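Local coordinates for major capsid protein (PDB 5TIP) that self-assembles as trimers into the large icosahedral capsid of a chlorella virus, forming its main structural building block, at residues G47-G52 and F176-Q181; V71-T76 and P199-W204; P158-P163 and H223-E228. One frame throughout, in Å; residues are numbered along the deposited sequence.

Contact 1: G47-G52 and F176-Q181; sequences GSVGFG and FTLASQ
Gly-52 lies against the end of strand 172-178, its CA 4.0 Å from the CA of Ser-180, and its amide N donates a hydrogen bond to Ala-179 O at 3.0 Å. The bond is bent, 134° at the hydrogen, and the donor stands well above the carbonyl plane. Gly-52, whose phi is positive at 78°, also brings its CA to 3.2 Å from Leu-178 O in a CA-H...O contact. On the Ser-180 side, Gly-52 CA lies 3.5 Å from the hydroxyl Ser-180 OG.

Leu-178 is the side chain that turns to the loop. Its CG sits anti to the carbonyl carbon (chi1 -62°), and the CD1 methyl beyond it rests 3.2 Å from Gly-50 O while also meeting Val-49 CG1 at 4.0 Å. Phe-51 approaches differently. Its CB lies 3.4 Å from Ser-180 O, and Ala-179 O comes to the ring edge, near the ring plane, 3.5 Å from Phe-51 CD1. One carbonyl, Ala-179 O, thus receives the Gly-52 amide and also borders the Phe-51 ring. The ring also packs on Val-182, Val-185 and Pro-199, and the Phe-51 backbone N is hydrogen-bonded to Gln-198 OE1, which adds a further attachment of the loop.

Beneath the loop, Leu-178 packs on Phe-73 and Met-201 of the facing sheet, and Val-49 also touches Met-201. A loop that leads into an edge strand, 54-58, is here fastened over the end of that strand's neighbour, 172-178, and covers one margin of the apolar layer between two antiparallel sheets. Such a closure belongs to the beta-sandwich of a viral jelly roll, the fold of the hexon-like capsid proteins.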
# COMPACT_ATOMS: atom_id res chain seq x y z
N GLY A 47 -34.08 21.63 -0.53
CA GLY A 47 -34.73 20.95 0.57
C GLY A 47 -34.15 21.36 1.92
O GLY A 47 -33.17 22.09 2.02
N SER A 48 -34.81 20.87 2.96
CA SER A 48 -34.40 21.15 4.33
C SER A 48 -33.45 20.06 4.81
O SER A 48 -33.85 18.89 4.92
CB SER A 48 -35.62 21.25 5.25
OG SER A 48 -36.45 22.33 4.87
N VAL A 49 -32.21 20.44 5.09
CA VAL A 49 -31.23 19.48 5.58
C VAL A 49 -31.53 19.14 7.03
O VAL A 49 -31.70 20.04 7.88
CB VAL A 49 -29.80 20.04 5.43
CG1 VAL A 49 -28.80 19.12 6.10
CG2 VAL A 49 -29.47 20.21 3.95
N GLY A 50 -31.61 17.86 7.33
CA GLY A 50 -31.90 17.41 8.69
C GLY A 50 -32.00 15.90 8.72
O GLY A 50 -32.08 15.24 7.68
N PHE A 51 -31.98 15.37 9.93
CA PHE A 51 -32.05 13.92 10.11
C PHE A 51 -33.34 13.37 9.51
O PHE A 51 -34.44 13.86 9.81
CB PHE A 51 -31.96 13.56 11.59
CG PHE A 51 -30.60 13.78 12.19
CD1 PHE A 51 -29.54 12.98 11.83
CD2 PHE A 51 -30.39 14.80 13.11
CE1 PHE A 51 -28.28 13.18 12.38
CE2 PHE A 51 -29.14 15.00 13.66
CZ PHE A 51 -28.08 14.19 13.29
N GLY A 52 -33.20 12.36 8.65
CA GLY A 52 -34.34 11.72 8.03
C GLY A 52 -34.97 12.48 6.88
O GLY A 52 -36.07 12.11 6.46
N PHE A 176 -30.19 12.88 -2.35
CA PHE A 176 -29.66 12.40 -1.09
C PHE A 176 -30.80 12.08 -0.12
O PHE A 176 -31.84 12.73 -0.12
CB PHE A 176 -28.72 13.43 -0.46
CG PHE A 176 -27.56 13.79 -1.33
CD1 PHE A 176 -26.39 13.05 -1.29
CD2 PHE A 176 -27.62 14.88 -2.19
CE1 PHE A 176 -25.31 13.38 -2.09
CE2 PHE A 176 -26.55 15.22 -2.99
CZ PHE A 176 -25.39 14.47 -2.94
N THR A 177 -30.57 11.07 0.71
CA THR A 177 -31.46 10.72 1.81
C THR A 177 -30.62 10.62 3.07
O THR A 177 -29.68 9.84 3.12
CB THR A 177 -32.20 9.40 1.55
OG1 THR A 177 -32.99 9.52 0.36
CG2 THR A 177 -33.09 9.05 2.72
N LEU A 178 -30.96 11.43 4.07
CA LEU A 178 -30.20 11.46 5.31
C LEU A 178 -30.76 10.46 6.31
O LEU A 178 -31.97 10.28 6.41
CB LEU A 178 -30.19 12.85 5.92
CG LEU A 178 -29.57 13.96 5.09
CD1 LEU A 178 -29.41 15.21 5.94
CD2 LEU A 178 -28.23 13.51 4.52
N ALA A 179 -29.86 9.80 7.04
CA ALA A 179 -30.28 8.85 8.05
C ALA A 179 -31.04 9.56 9.17
O ALA A 179 -30.84 10.75 9.43
CB ALA A 179 -29.07 8.11 8.63
N SER A 180 -31.93 8.82 9.82
CA SER A 180 -32.73 9.40 10.89
C SER A 180 -31.97 9.38 12.21
O SER A 180 -31.92 10.39 12.92
CB SER A 180 -34.05 8.65 11.02
OG SER A 180 -34.77 8.68 9.80
N GLN A 181 -31.37 8.25 12.55
CA GLN A 181 -30.70 8.07 13.83
C GLN A 181 -29.27 7.63 13.58
O GLN A 181 -29.03 6.63 12.89
CB GLN A 181 -31.44 7.03 14.69
CG GLN A 181 -32.93 7.27 14.79
CD GLN A 181 -33.63 6.28 15.71
OE1 GLN A 181 -33.02 5.32 16.18
NE2 GLN A 181 -34.91 6.53 15.98

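Contact 2: V71-T76 and P199-W204; sequences VEFVLT and PTMSVW
Antiparallel pairing of strands 65-76 and 200-210 builds one sheet of the N-terminal jelly roll, and within it Glu-72 forms a hydrogen-bonded pair with Ser-202. Glu-72 N donates to Ser-202 O at 2.8 Å, nearly straight at 164°, and Ser-202 N returns a bond to Glu-72 O. Farther along, Val-74 N reaches Thr-200 O at 3.1 Å.

The two faces differ in character. On one, Val-71, Phe-73 and Met-201 meet. Met-201 lies side by side with Phe-73, Met-201 CG 3.5 Å from Phe-73 CE1. The bend at chi3 (-31°) carries Met-201 CE to 3.6 Å from the same Phe-73 CE1. The sulfur makes an oblique Met-aromatic contact, 5.0 Å from Met-201 SD to the Phe-73 ring centroid. This face packs on Phe-176 and Leu-178 of the opposing sheet.

On the other face the extended Glu-72 side chain crosses Trp-204, with its carboxylate plane 22° from the indole plane and OE2 over one ring face. Trp-204 NE1 donates to Ser-202 OG at 3.2 Å, close to the ring plane. A water donates to Glu-72 OE1 at 3.0 Å.

Arg-145 forms a salt bridge with OE1. Arg-328 of the second subunit forms one with OE2 and a cation-pi contact with Trp-204, which places this face at the trimer interface. The two arginines, one from each subunit, would probably stabilise the buried carboxylate as an anion.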
# COMPACT_ATOMS: atom_id res chain seq x y z
N VAL A 71 -19.35 15.29 -0.41
CA VAL A 71 -20.41 15.80 0.45
C VAL A 71 -19.79 16.15 1.80
O VAL A 71 -19.23 15.28 2.47
CB VAL A 71 -21.55 14.79 0.61
CG1 VAL A 71 -22.62 15.33 1.55
CG2 VAL A 71 -22.15 14.44 -0.75
N GLU A 72 -19.89 17.41 2.19
CA GLU A 72 -19.36 17.87 3.46
C GLU A 72 -20.45 17.88 4.52
O GLU A 72 -21.55 18.39 4.27
CB GLU A 72 -18.74 19.27 3.33
CG GLU A 72 -17.52 19.32 2.42
CD GLU A 72 -16.80 20.65 2.48
OE1 GLU A 72 -17.20 21.51 3.29
OE2 GLU A 72 -15.84 20.85 1.70
N PHE A 73 -20.16 17.31 5.68
CA PHE A 73 -21.03 17.36 6.84
C PHE A 73 -20.30 17.99 8.01
O PHE A 73 -19.08 17.89 8.13
CB PHE A 73 -21.54 15.97 7.25
CG PHE A 73 -22.54 15.37 6.31
CD1 PHE A 73 -23.76 15.98 6.10
CD2 PHE A 73 -22.28 14.17 5.68
CE1 PHE A 73 -24.70 15.42 5.25
CE2 PHE A 73 -23.20 13.60 4.82
CZ PHE A 73 -24.42 14.23 4.61
N VAL A 74 -21.07 18.66 8.87
CA VAL A 74 -20.57 19.17 10.14
C VAL A 74 -21.43 18.57 11.25
O VAL A 74 -22.63 18.86 11.32
CB VAL A 74 -20.59 20.70 10.19
CG1 VAL A 74 -20.11 21.18 11.54
CG2 VAL A 74 -19.73 21.28 9.07
N LEU A 75 -20.82 17.75 12.10
CA LEU A 75 -21.53 17.03 13.14
C LEU A 75 -20.91 17.32 14.50
O LEU A 75 -19.72 17.62 14.61
CB LEU A 75 -21.52 15.52 12.88
CG LEU A 75 -22.05 15.03 11.53
CD1 LEU A 75 -21.93 13.52 11.42
CD2 LEU A 75 -23.49 15.46 11.37
N THR A 76 -21.74 17.22 15.53
CA THR A 76 -21.31 17.33 16.92
C THR A 76 -21.65 16.02 17.62
O THR A 76 -22.81 15.60 17.63
CB THR A 76 -22.00 18.51 17.62
OG1 THR A 76 -21.61 19.73 16.99
CG2 THR A 76 -21.60 18.56 19.09
N PRO A 199 -27.54 18.36 11.37
CA PRO A 199 -26.32 18.47 10.56
C PRO A 199 -26.41 19.59 9.54
O PRO A 199 -27.49 19.97 9.09
CB PRO A 199 -26.23 17.11 9.88
CG PRO A 199 -27.64 16.66 9.77
CD PRO A 199 -28.33 17.17 11.01
N THR A 200 -25.25 20.12 9.18
CA THR A 200 -25.11 21.07 8.09
C THR A 200 -24.42 20.37 6.92
O THR A 200 -23.47 19.61 7.12
CB THR A 200 -24.31 22.30 8.51
OG1 THR A 200 -23.60 22.01 9.72
CG2 THR A 200 -25.23 23.48 8.74
N MET A 201 -24.91 20.62 5.71
CA MET A 201 -24.46 19.88 4.54
C MET A 201 -24.09 20.84 3.42
O MET A 201 -24.68 21.91 3.27
CB MET A 201 -25.55 18.91 4.04
CG MET A 201 -25.09 18.02 2.89
SD MET A 201 -26.43 17.11 2.11
CE MET A 201 -27.52 16.88 3.50
N SER A 202 -23.09 20.43 2.63
CA SER A 202 -22.73 21.13 1.41
C SER A 202 -22.20 20.11 0.42
O SER A 202 -21.57 19.12 0.80
CB SER A 202 -21.70 22.23 1.66
OG SER A 202 -20.51 21.70 2.22
N VAL A 203 -22.48 20.35 -0.86
CA VAL A 203 -22.07 19.46 -1.94
C VAL A 203 -21.08 20.20 -2.82
O VAL A 203 -21.35 21.34 -3.24
CB VAL A 203 -23.28 18.97 -2.76
CG1 VAL A 203 -22.83 18.02 -3.86
CG2 VAL A 203 -24.31 18.31 -1.85
N TRP A 204 -19.95 19.57 -3.10
CA TRP A 204 -18.89 20.16 -3.91
C TRP A 204 -18.58 19.24 -5.08
O TRP A 204 -18.41 18.03 -4.89
CB TRP A 204 -17.64 20.41 -3.07
CG TRP A 204 -17.85 21.45 -2.00
CD1 TRP A 204 -18.47 21.27 -0.80
CD2 TRP A 204 -17.45 22.82 -2.05
NE1 TRP A 204 -18.48 22.45 -0.10
CE2 TRP A 204 -17.86 23.41 -0.84
CE3 TRP A 204 -16.78 23.61 -2.99
CZ2 TRP A 204 -17.62 24.75 -0.55
CZ3 TRP A 204 -16.55 24.93 -2.71
CH2 TRP A 204 -16.97 25.50 -1.49
O HOH W 1 -17.95 24.30 2.58

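Contact 3: P158-P163 and H223-E228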
# COMPACT_ATOMS: atom_id res chain seq x y z
N PRO A 158 -10.69 9.71 -13.87
CA PRO A 158 -10.94 10.82 -14.80
C PRO A 158 -11.25 10.37 -16.21
O PRO A 158 -11.85 11.13 -16.97
CB PRO A 158 -9.64 11.64 -14.73
CG PRO A 158 -8.61 10.67 -14.26
CD PRO A 158 -9.32 9.74 -13.32
N GLY A 159 -10.86 9.15 -16.59
CA GLY A 159 -11.17 8.63 -17.91
C GLY A 159 -12.65 8.43 -18.17
O GLY A 159 -13.04 8.23 -19.33
N LEU A 160 -13.48 8.48 -17.13
CA LEU A 160 -14.93 8.38 -17.27
C LEU A 160 -15.63 9.68 -16.85
O LEU A 160 -16.79 9.65 -16.45
CB LEU A 160 -15.47 7.21 -16.45
CG LEU A 160 -15.03 5.82 -16.92
CD1 LEU A 160 -15.59 4.75 -16.00
CD2 LEU A 160 -15.46 5.58 -18.36
N ALA A 161 -14.92 10.80 -16.96
CA ALA A 161 -15.49 12.09 -16.56
C ALA A 161 -16.78 12.37 -17.32
O ALA A 161 -16.83 12.27 -18.55
CB ALA A 161 -14.48 13.21 -16.80
N LEU A 162 -17.82 12.73 -16.58
CA LEU A 162 -19.14 12.96 -17.17
C LEU A 162 -19.14 14.27 -17.96
O LEU A 162 -18.92 15.33 -17.37
CB LEU A 162 -20.20 13.00 -16.08
CG LEU A 162 -21.64 13.11 -16.59
CD1 LEU A 162 -22.02 11.86 -17.36
CD2 LEU A 162 -22.61 13.35 -15.44
N PRO A 163 -19.39 14.24 -19.27
CA PRO A 163 -19.34 15.48 -20.05
C PRO A 163 -20.63 16.29 -19.97
O PRO A 163 -21.59 16.02 -20.69
CB PRO A 163 -19.08 14.98 -21.48
CG PRO A 163 -19.72 13.64 -21.51
CD PRO A 163 -19.61 13.06 -20.12
N HIS A 223 -20.64 9.99 -27.89
CA HIS A 223 -19.75 9.39 -26.91
C HIS A 223 -20.35 8.08 -26.40
O HIS A 223 -21.57 7.93 -26.29
CB HIS A 223 -19.50 10.33 -25.72
CG HIS A 223 -18.99 11.68 -26.13
ND1 HIS A 223 -17.74 11.87 -26.68
CD2 HIS A 223 -19.56 12.91 -26.05
CE1 HIS A 223 -17.56 13.15 -26.93
NE2 HIS A 223 -18.65 13.80 -26.56
N GLU A 224 -19.47 7.12 -26.11
CA GLU A 224 -19.84 5.86 -25.48
C GLU A 224 -18.90 5.61 -24.32
O GLU A 224 -17.69 5.49 -24.52
CB GLU A 224 -19.80 4.70 -26.48
CG GLU A 224 -20.99 4.64 -27.43
CD GLU A 224 -21.01 3.37 -28.25
OE1 GLU A 224 -19.93 2.90 -28.65
OE2 GLU A 224 -22.11 2.83 -28.48
N TYR A 225 -19.46 5.52 -23.12
CA TYR A 225 -18.70 5.28 -21.90
C TYR A 225 -19.06 3.91 -21.34
O TYR A 225 -20.24 3.60 -21.18
CB TYR A 225 -18.97 6.36 -20.86
CG TYR A 225 -18.44 7.73 -21.22
CD1 TYR A 225 -19.20 8.61 -21.98
CD2 TYR A 225 -17.19 8.16 -20.78
CE1 TYR A 225 -18.72 9.87 -22.31
CE2 TYR A 225 -16.71 9.41 -21.10
CZ TYR A 225 -17.48 10.26 -21.87
OH TYR A 225 -17.00 11.51 -22.18
N LEU A 226 -18.04 3.10 -21.05
CA LEU A 226 -18.25 1.83 -20.37
C LEU A 226 -18.21 2.11 -18.88
O LEU A 226 -17.15 2.33 -18.30
CB LEU A 226 -17.18 0.81 -20.78
CG LEU A 226 -17.33 -0.60 -20.20
CD1 LEU A 226 -18.63 -1.24 -20.64
CD2 LEU A 226 -16.14 -1.47 -20.58
N ILE A 227 -19.39 2.10 -18.25
CA ILE A 227 -19.53 2.51 -16.86
C ILE A 227 -19.83 1.29 -16.01
O ILE A 227 -20.09 0.19 -16.51
CB ILE A 227 -20.61 3.59 -16.68
CG1 ILE A 227 -22.00 2.98 -16.83
CG2 ILE A 227 -20.42 4.71 -17.69
CD1 ILE A 227 -23.13 3.94 -16.50
N GLU A 228 -19.80 1.49 -14.69
CA GLU A 228 -20.14 0.46 -13.73
C GLU A 228 -21.36 0.89 -12.94
O GLU A 228 -21.58 2.08 -12.70
CB GLU A 228 -18.97 0.17 -12.79
CG GLU A 228 -17.76 -0.41 -13.51
CD GLU A 228 -16.61 -0.73 -12.57
OE1 GLU A 228 -16.82 -0.71 -11.34
OE2 GLU A 228 -15.50 -0.99 -13.07
O HOH W 2 -15.28 12.53 -20.51
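Tyr-225 and Pro-163 reach toward each other tip to tip, while Leu-160 slides past the same tyrosine in the opposite direction, so the phenol is touched at its hydroxyl tip and along one edge. Tyr-225 CG stands anti to the carbonyl carbon (chi1 -68°), on a CB that already points to segment 158-163. At the far end of the ring, Pro-163 CG lies 3.5 Å from Tyr-225 OH, and Pro-163 CD is 3.9 Å from Tyr-225 CZ. Nearer the backbone, Leu-160 CD2 meets the ring in its plane, at the edge, 3.9 Å from CD2 of Tyr-225. The same leucine methyl rests 3.7 Å from Leu-226 O.

A water joins the two segments where the hydroxyl nears the backbone. It accepts from Tyr-225 OH at 2.6 Å and donates to Ala-161 O at 2.5 Å, a distance short enough to be treated with caution.

Lys-27 of the third subunit makes a cation-pi contact with Tyr-225 and bonds to Glu-224 O, while Tyr-30 and Phe-26 of that subunit cover Leu-160 and Ala-161. Within the chain, Phe-218 of helix 212-220 packs on both Pro-163 and Tyr-225.

Segment 158-163 belongs to the N-terminal family region and strand 223-237 to the C-terminal one. This largely apolar, water-bridged seam thus joins the two halves of a double jelly-roll capsid protein, at a trimer interface.

Overall arrangement
From the N terminus, the chain runs through the loop 47-52 and strand 65-76, then returns much later to close contact 1 at 176-181 and contact 2 at 199-204. Each spans more than 120 residues, and the two cross, since their segments alternate. They also touch, with centres 11 Å apart: Phe-176 CE1 meets Val-71 CG2, joining the facing sheets of the N-terminal jelly roll. Contact 3 crosses both, starting at 158-163 and closing at 223-228 in the C-terminal half. Its centre is 28 Å from that of contact 2, yet strand 162-163 pairs with strand 65-76, so one sheet serves both. Contacts 2 and 3 both touch the second subunit.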